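Local coordinates for protein tRNA (guanine-N(1)-)-methyltransferase (Corynebacterium diphtheriae, PDB 7KFF) that probably transfers a methyl group from S-adenosylmethionine to N1 of a guanine in tRNA, position 37, as a member of the SPOUT methyltransferases, at residues W265-S270 / R289-Y294; H34-K39 / P215-N220; P251-S256 / A260-W265. One frame throughout, in Å; residues are numbered along the deposited sequence.

How the contacts relate
Followed from the N terminus, the chain makes its widest closure first: contact 2 brings helix 35-42 against the loop after helix 200-211, with 175 residues between its segments, the S-adenosyl-L-homocysteine pocket residues among them. The other two come later and close far smaller loops. Contact 3 folds residues 251-256 onto the start of helix 259-277, and contact 1 joins the same helix to helix 289-299. The three follow one another in series, without nesting or crossing. Contacts 1 and 3 share Trp265 and meet again where Arg264 NH1 forms a salt bridge with Asp291 OD1, whereas contact 2 stays apart, its nearest atoms about 15 Å from contact 1 and about 17 Å from contact 3.

Contact 1. Residues W265-S270 / R289-Y294; sequences WRREQS and RHDQAY
Helices 265-270 and 289-294 run in broadly the same direction, crossing at -50° with their axes 10.6 Å apart at closest approach, and the CA atoms of Glu268 and Tyr294 are the nearest pair, 7.2 Å apart. Two pairs of side chains span the gap by different chemistry. Tyr294 reaches across, and Glu268 CB sits over one face of the ring in a CH-pi contact, 3.9 Å from the centroid and displaced toward CZ. Beyond CB the Glu268 chain runs out extended past CE1 and CD1, its carboxylate nearly parallel to the ring (5° between planes). On the same side of the ring, but out beyond its rim, Glu268 O comes to 3.3 Å from Tyr294 CE2. The second pair is a salt bridge. A bend at chi2 (86°) turns the Arg267 guanidinium so that it grips side-on, NE at 3.0 Å and NH2 at 2.8 Å from the same oxygen, Asp291 OD2. Both nitrogens come from one face of the carboxylate, while the oxygen lies close to the guanidinium plane. Asp291 OD1 forms a second salt bridge, with Arg264 NH1, so this buried carboxylate has an arginine for each oxygen, which would favour its charged form. A CH-pi contact beside a salt bridge to a buried aspartate thus joins two helices of the C-terminal region, which in TrmD enzymes is largely helical and follows the knotted SPOUT domain.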
# COMPACT_ATOMS: atom_id res chain seq x y z
N TRP A 265 1.55 -11.54 28.74
CA TRP A 265 0.50 -11.93 27.81
C TRP A 265 0.65 -11.19 26.49
O TRP A 265 0.51 -11.78 25.42
CB TRP A 265 -0.88 -11.67 28.44
CG TRP A 265 -2.04 -11.94 27.50
CD1 TRP A 265 -2.72 -13.12 27.35
CD2 TRP A 265 -2.65 -11.01 26.61
NE1 TRP A 265 -3.71 -12.98 26.41
CE2 TRP A 265 -3.69 -11.69 25.94
CE3 TRP A 265 -2.42 -9.67 26.31
CZ2 TRP A 265 -4.50 -11.07 24.99
CZ3 TRP A 265 -3.23 -9.05 25.35
CH2 TRP A 265 -4.24 -9.76 24.70
N ARG A 266 0.94 -9.89 26.55
CA ARG A 266 1.08 -9.12 25.32
C ARG A 266 2.23 -9.66 24.48
O ARG A 266 2.12 -9.77 23.26
CB ARG A 266 1.30 -7.64 25.62
CG ARG A 266 0.16 -6.90 26.30
CD ARG A 266 0.32 -5.41 26.06
NE ARG A 266 0.09 -4.55 27.22
CZ ARG A 266 -1.09 -4.02 27.54
NH1 ARG A 266 -1.19 -3.23 28.61
NH2 ARG A 266 -2.17 -4.27 26.82
N ARG A 267 3.34 -10.03 25.13
CA ARG A 267 4.47 -10.59 24.40
C ARG A 267 4.10 -11.94 23.77
O ARG A 267 4.38 -12.19 22.59
CB ARG A 267 5.66 -10.74 25.33
CG ARG A 267 6.85 -11.42 24.72
CD ARG A 267 7.72 -10.44 24.00
NE ARG A 267 8.90 -11.08 23.43
CZ ARG A 267 9.68 -10.49 22.54
NH1 ARG A 267 9.41 -9.25 22.14
NH2 ARG A 267 10.72 -11.13 22.05
N GLU A 268 3.46 -12.81 24.55
CA GLU A 268 3.02 -14.09 24.00
C GLU A 268 2.13 -13.90 22.79
O GLU A 268 2.29 -14.57 21.76
CB GLU A 268 2.30 -14.90 25.07
CG GLU A 268 3.22 -15.38 26.19
CD GLU A 268 2.46 -16.05 27.34
OE1 GLU A 268 1.20 -15.98 27.36
OE2 GLU A 268 3.11 -16.62 28.22
N GLN A 269 1.17 -12.99 22.88
CA GLN A 269 0.23 -12.81 21.78
C GLN A 269 0.92 -12.26 20.55
O GLN A 269 0.51 -12.57 19.43
CB GLN A 269 -0.90 -11.90 22.23
CG GLN A 269 -1.82 -12.53 23.26
CD GLN A 269 -2.54 -13.73 22.70
OE1 GLN A 269 -3.19 -13.64 21.65
NE2 GLN A 269 -2.44 -14.85 23.39
N SER A 270 1.95 -11.44 20.74
CA SER A 270 2.75 -10.97 19.61
C SER A 270 3.56 -12.11 18.99
O SER A 270 3.59 -12.26 17.76
CB SER A 270 3.63 -9.83 20.10
OG SER A 270 4.56 -9.42 19.14
N ARG A 289 14.83 -18.27 26.09
CA ARG A 289 14.14 -19.50 26.45
C ARG A 289 12.65 -19.29 26.68
O ARG A 289 11.83 -20.15 26.32
CB ARG A 289 14.76 -20.14 27.70
CG ARG A 289 14.01 -21.43 28.08
CD ARG A 289 14.54 -22.16 29.28
NE ARG A 289 15.81 -22.75 28.97
CZ ARG A 289 16.36 -23.78 29.60
NH1 ARG A 289 15.73 -24.36 30.62
NH2 ARG A 289 17.55 -24.20 29.20
N HIS A 290 12.27 -18.18 27.31
CA HIS A 290 10.85 -17.94 27.56
C HIS A 290 10.09 -17.89 26.24
O HIS A 290 9.06 -18.56 26.08
CB HIS A 290 10.68 -16.64 28.34
CG HIS A 290 9.49 -16.62 29.25
ND1 HIS A 290 9.29 -15.63 30.19
CD2 HIS A 290 8.44 -17.46 29.36
CE1 HIS A 290 8.16 -15.87 30.84
NE2 HIS A 290 7.63 -16.97 30.35
N ASP A 291 10.60 -17.12 25.28
CA ASP A 291 9.90 -16.95 24.02
C ASP A 291 10.01 -18.19 23.15
O ASP A 291 9.04 -18.58 22.49
CB ASP A 291 10.47 -15.74 23.28
CG ASP A 291 10.20 -14.42 24.00
OD1 ASP A 291 9.38 -14.39 24.94
OD2 ASP A 291 10.81 -13.42 23.61
N GLN A 292 11.18 -18.83 23.14
CA GLN A 292 11.37 -20.02 22.32
C GLN A 292 10.50 -21.16 22.83
O GLN A 292 9.86 -21.87 22.04
CB GLN A 292 12.84 -20.41 22.31
CG GLN A 292 13.17 -21.61 21.44
CD GLN A 292 12.95 -21.35 19.97
OE1 GLN A 292 13.18 -20.25 19.48
NE2 GLN A 292 12.49 -22.36 19.26
N ALA A 293 10.42 -21.33 24.15
CA ALA A 293 9.57 -22.37 24.70
C ALA A 293 8.10 -22.11 24.39
O ALA A 293 7.34 -23.05 24.10
CB ALA A 293 9.78 -22.48 26.21
N TYR A 294 7.68 -20.85 24.42
CA TYR A 294 6.30 -20.53 24.09
C TYR A 294 5.99 -20.89 22.65
O TYR A 294 4.96 -21.51 22.34
CB TYR A 294 6.04 -19.04 24.34
CG TYR A 294 4.63 -18.66 23.97
CD1 TYR A 294 3.57 -18.97 24.80
CD2 TYR A 294 4.36 -18.01 22.77
CE1 TYR A 294 2.27 -18.64 24.46
CE2 TYR A 294 3.08 -17.68 22.42
CZ TYR A 294 2.04 -17.99 23.26
OH TYR A 294 0.75 -17.65 22.91

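Contact 2. Residues H34-K39 / P215-N220; sequences HALLGK and PGVLGN
Leu36 points its side chain from helix 35-39 toward the irregular segment 215-220, tying helix 35-42 to the loop after helix 200-211. Its CG stands anti to the backbone N (chi1 -163°), which swings CG out toward the loop, and chi2 of 64° then sets the two methyls. CD1 comes closest to the Val217 carbonyl, 3.2 Å from O, while CD2 adds the apolar contacts, touching Val217 CG1 and Leu218 CD2, each at 3.7 Å. Val217 presents CG1 because that branch too is anti to its backbone N (chi1 171°). Leu218 starts away from the helix at CB, yet its CD2 returns to touch, and the two leucines cross at about a right angle; the Leu218 side chain lies about 8 Å from the bound S-adenosyl-L-homocysteine. Ile197 of the second subunit also packs on Leu36. Beside the methyls, one water donates to Leu36 O at 3.0 Å and to Val217 O at 2.8 Å. No direct hydrogen bond links the segments: hydrophobic contact holds the side chains together, and a single water joins the two main-chain carbonyls, so that Val217 O both accepts from the water and has a methyl packed against it.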
# COMPACT_ATOMS: atom_id res chain seq x y z
N HIS A 34 -7.70 15.03 4.25
CA HIS A 34 -8.70 14.43 5.11
C HIS A 34 -8.05 13.83 6.35
O HIS A 34 -6.84 13.62 6.40
CB HIS A 34 -9.43 13.30 4.37
CG HIS A 34 -10.27 13.79 3.25
ND1 HIS A 34 -10.59 13.02 2.15
CD2 HIS A 34 -10.87 14.99 3.06
CE1 HIS A 34 -11.33 13.74 1.32
NE2 HIS A 34 -11.52 14.93 1.85
N ALA A 35 -8.88 13.59 7.36
CA ALA A 35 -8.48 12.85 8.56
C ALA A 35 -7.20 13.45 9.13
O ALA A 35 -7.08 14.69 9.23
CB ALA A 35 -8.44 11.35 8.28
N LEU A 36 -6.21 12.63 9.53
CA LEU A 36 -5.11 13.12 10.34
C LEU A 36 -4.18 14.04 9.56
O LEU A 36 -3.64 15.00 10.13
CB LEU A 36 -4.35 11.94 10.93
CG LEU A 36 -3.43 12.24 12.09
CD1 LEU A 36 -4.31 12.73 13.27
CD2 LEU A 36 -2.61 11.04 12.49
N LEU A 37 -3.95 13.77 8.27
CA LEU A 37 -3.10 14.68 7.50
C LEU A 37 -3.75 16.05 7.34
O LEU A 37 -3.06 17.07 7.37
CB LEU A 37 -2.71 14.08 6.15
CG LEU A 37 -1.42 13.25 6.18
CD1 LEU A 37 -1.51 12.06 7.07
CD2 LEU A 37 -1.04 12.84 4.76
N GLY A 38 -5.07 16.10 7.21
CA GLY A 38 -5.74 17.40 7.22
C GLY A 38 -5.52 18.15 8.52
O GLY A 38 -5.28 19.36 8.52
N LYS A 39 -5.52 17.41 9.65
CA LYS A 39 -5.24 18.02 10.95
C LYS A 39 -3.80 18.51 11.00
O LYS A 39 -3.51 19.57 11.56
CB LYS A 39 -5.43 16.99 12.06
CG LYS A 39 -6.82 16.79 12.62
CD LYS A 39 -7.90 16.99 11.61
CE LYS A 39 -8.44 18.41 11.70
NZ LYS A 39 -8.98 18.90 10.40
N PRO A 215 6.38 14.81 14.92
CA PRO A 215 5.83 15.12 16.24
C PRO A 215 4.68 16.11 16.15
O PRO A 215 4.75 17.12 15.45
CB PRO A 215 7.03 15.69 17.01
CG PRO A 215 8.10 15.93 16.02
CD PRO A 215 7.82 15.07 14.82
N GLY A 216 3.59 15.80 16.87
CA GLY A 216 2.39 16.60 16.87
C GLY A 216 1.26 16.07 16.02
O GLY A 216 0.11 16.52 16.19
N VAL A 217 1.54 15.14 15.10
CA VAL A 217 0.51 14.70 14.15
C VAL A 217 -0.43 13.69 14.78
O VAL A 217 -1.66 13.82 14.68
CB VAL A 217 1.17 14.16 12.88
CG1 VAL A 217 0.13 13.49 11.98
CG2 VAL A 217 1.88 15.31 12.14
N LEU A 218 0.11 12.66 15.44
CA LEU A 218 -0.75 11.65 16.06
C LEU A 218 -1.49 12.19 17.27
O LEU A 218 -2.58 11.70 17.59
CB LEU A 218 0.06 10.41 16.44
CG LEU A 218 0.36 9.48 15.26
CD1 LEU A 218 1.46 8.49 15.63
CD2 LEU A 218 -0.89 8.73 14.81
N GLY A 219 -0.92 13.17 17.97
CA GLY A 219 -1.57 13.75 19.12
C GLY A 219 -1.34 12.94 20.38
O GLY A 219 -0.90 11.79 20.37
N ASN A 220 -1.68 13.57 21.51
CA ASN A 220 -1.32 13.03 22.82
C ASN A 220 -1.74 11.58 23.02
O ASN A 220 -1.12 10.86 23.81
CB ASN A 220 -1.90 13.93 23.91
CG ASN A 220 -3.38 14.23 23.70
OD1 ASN A 220 -4.17 13.33 23.38
ND2 ASN A 220 -3.77 15.49 23.87
O HOH W 1 -2.72 15.74 12.88

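Contact 3. Residues P251-S256 / A260-W265; sequences PEVLTS and AKIERW
Trp265 is the side chain on which Pro251, Val253 and Leu254 converge. With chi1 at 176° the indole swings opposite the backbone N, back from helix 260-265 over the preceding 3-10 turn, residues 252-254. CB, at the root, already touches Val253 CG1, and the same methyl spreads over the five-membered ring, 3.5 Å from CD1. Farther round, NE1 passes Pro251 CB, and CZ2 meets Pro251 CG at 3.6 Å, an oblique approach. At the far end CH2 meets Leu254 CD1 at 3.8 Å; back along the six-membered ring, CE3 meets Leu254 CD2 at 3.6 Å. The Val253 and Leu254 methyls make CH-pi contacts over a face of the two rings. Tyr239 also touches the indole. One helical turn earlier, Ile262 CG1 lies 3.2 Å from Val253 O. That oxygen is held by its own segment: Ser256 OG donates along one of the oxygen's lone pairs, within the plane of the carbonyl, at 2.7 Å, and Ser256 N bonds to it as well. Leu254 and Ile262 pack on each other and reach Phe69 and Gly70, respectively, of the second subunit. What results is a short 3-10 turn doubled back, through a brief connection, onto the first turns of the helix it precedes, a small apolar cluster around one tryptophan in the C-terminal region where it meets the dimer partner.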
# COMPACT_ATOMS: atom_id res chain seq x y z
N PRO A 251 -9.67 -11.79 27.34
CA PRO A 251 -8.77 -12.60 28.17
C PRO A 251 -8.73 -12.12 29.61
O PRO A 251 -8.53 -10.94 29.89
CB PRO A 251 -7.42 -12.45 27.47
CG PRO A 251 -7.78 -12.19 26.04
CD PRO A 251 -9.03 -11.36 26.08
N GLU A 252 -8.91 -13.07 30.54
CA GLU A 252 -9.08 -12.69 31.93
C GLU A 252 -7.86 -11.98 32.49
O GLU A 252 -7.99 -11.12 33.37
CB GLU A 252 -9.44 -13.92 32.76
CG GLU A 252 -9.93 -13.57 34.15
CD GLU A 252 -10.73 -14.69 34.78
OE1 GLU A 252 -11.18 -15.60 34.04
OE2 GLU A 252 -10.93 -14.66 36.02
N VAL A 253 -6.66 -12.29 31.99
CA VAL A 253 -5.48 -11.60 32.48
C VAL A 253 -5.62 -10.09 32.32
O VAL A 253 -5.10 -9.32 33.14
CB VAL A 253 -4.20 -12.13 31.80
CG1 VAL A 253 -4.23 -11.87 30.30
CG2 VAL A 253 -2.94 -11.50 32.43
N LEU A 254 -6.31 -9.64 31.27
CA LEU A 254 -6.40 -8.21 31.02
C LEU A 254 -7.24 -7.48 32.06
O LEU A 254 -7.14 -6.25 32.16
CB LEU A 254 -6.95 -7.95 29.62
CG LEU A 254 -6.07 -8.49 28.50
CD1 LEU A 254 -6.71 -8.19 27.13
CD2 LEU A 254 -4.66 -7.91 28.57
N THR A 255 -8.05 -8.19 32.83
CA THR A 255 -8.84 -7.59 33.90
C THR A 255 -8.25 -7.88 35.28
O THR A 255 -8.92 -7.63 36.30
CB THR A 255 -10.29 -8.08 33.84
OG1 THR A 255 -10.33 -9.48 34.09
CG2 THR A 255 -10.89 -7.81 32.46
N SER A 256 -7.02 -8.39 35.34
CA SER A 256 -6.42 -8.79 36.60
C SER A 256 -5.73 -7.64 37.31
O SER A 256 -5.46 -7.75 38.51
CB SER A 256 -5.37 -9.87 36.34
OG SER A 256 -4.22 -9.32 35.69
N ALA A 260 2.66 -7.17 35.41
CA ALA A 260 3.67 -8.11 34.92
C ALA A 260 3.04 -9.21 34.07
O ALA A 260 3.56 -9.56 33.01
CB ALA A 260 4.45 -8.71 36.10
N LYS A 261 1.92 -9.78 34.53
CA LYS A 261 1.27 -10.84 33.77
C LYS A 261 0.66 -10.29 32.48
O LYS A 261 0.64 -10.97 31.45
CB LYS A 261 0.18 -11.50 34.59
CG LYS A 261 0.67 -12.27 35.80
CD LYS A 261 -0.52 -12.87 36.53
CE LYS A 261 -0.53 -14.38 36.44
NZ LYS A 261 0.56 -14.98 37.26
N ILE A 262 0.11 -9.08 32.54
CA ILE A 262 -0.45 -8.48 31.33
C ILE A 262 0.64 -8.26 30.30
O ILE A 262 0.46 -8.53 29.11
CB ILE A 262 -1.21 -7.18 31.66
CG1 ILE A 262 -2.49 -7.53 32.43
CG2 ILE A 262 -1.50 -6.40 30.39
CD1 ILE A 262 -3.10 -6.35 33.16
N GLU A 263 1.81 -7.78 30.75
CA GLU A 263 2.90 -7.53 29.81
C GLU A 263 3.40 -8.84 29.20
O GLU A 263 3.70 -8.89 28.00
CB GLU A 263 4.03 -6.77 30.51
CG GLU A 263 4.82 -5.87 29.56
CD GLU A 263 3.93 -4.99 28.69
OE1 GLU A 263 2.89 -4.50 29.18
OE2 GLU A 263 4.25 -4.81 27.49
N ARG A 264 3.47 -9.91 29.99
CA ARG A 264 3.87 -11.19 29.42
C ARG A 264 2.84 -11.70 28.42
O ARG A 264 3.20 -12.22 27.36
CB ARG A 264 4.10 -12.24 30.52
CG ARG A 264 4.49 -13.62 29.98
CD ARG A 264 5.80 -13.56 29.18
NE ARG A 264 5.99 -14.76 28.36
CZ ARG A 264 6.95 -14.89 27.44
NH1 ARG A 264 7.79 -13.89 27.22
NH2 ARG A 264 7.04 -16.01 26.74
N TRP A 265 1.55 -11.54 28.74
CA TRP A 265 0.50 -11.93 27.81
C TRP A 265 0.65 -11.19 26.49
O TRP A 265 0.51 -11.78 25.42
CB TRP A 265 -0.88 -11.67 28.44
CG TRP A 265 -2.04 -11.94 27.50
CD1 TRP A 265 -2.72 -13.12 27.35
CD2 TRP A 265 -2.65 -11.01 26.61
NE1 TRP A 265 -3.71 -12.98 26.41
CE2 TRP A 265 -3.69 -11.69 25.94
CE3 TRP A 265 -2.42 -9.67 26.31
CZ2 TRP A 265 -4.50 -11.07 24.99
CZ3 TRP A 265 -3.23 -9.05 25.35
CH2 TRP A 265 -4.24 -9.76 24.70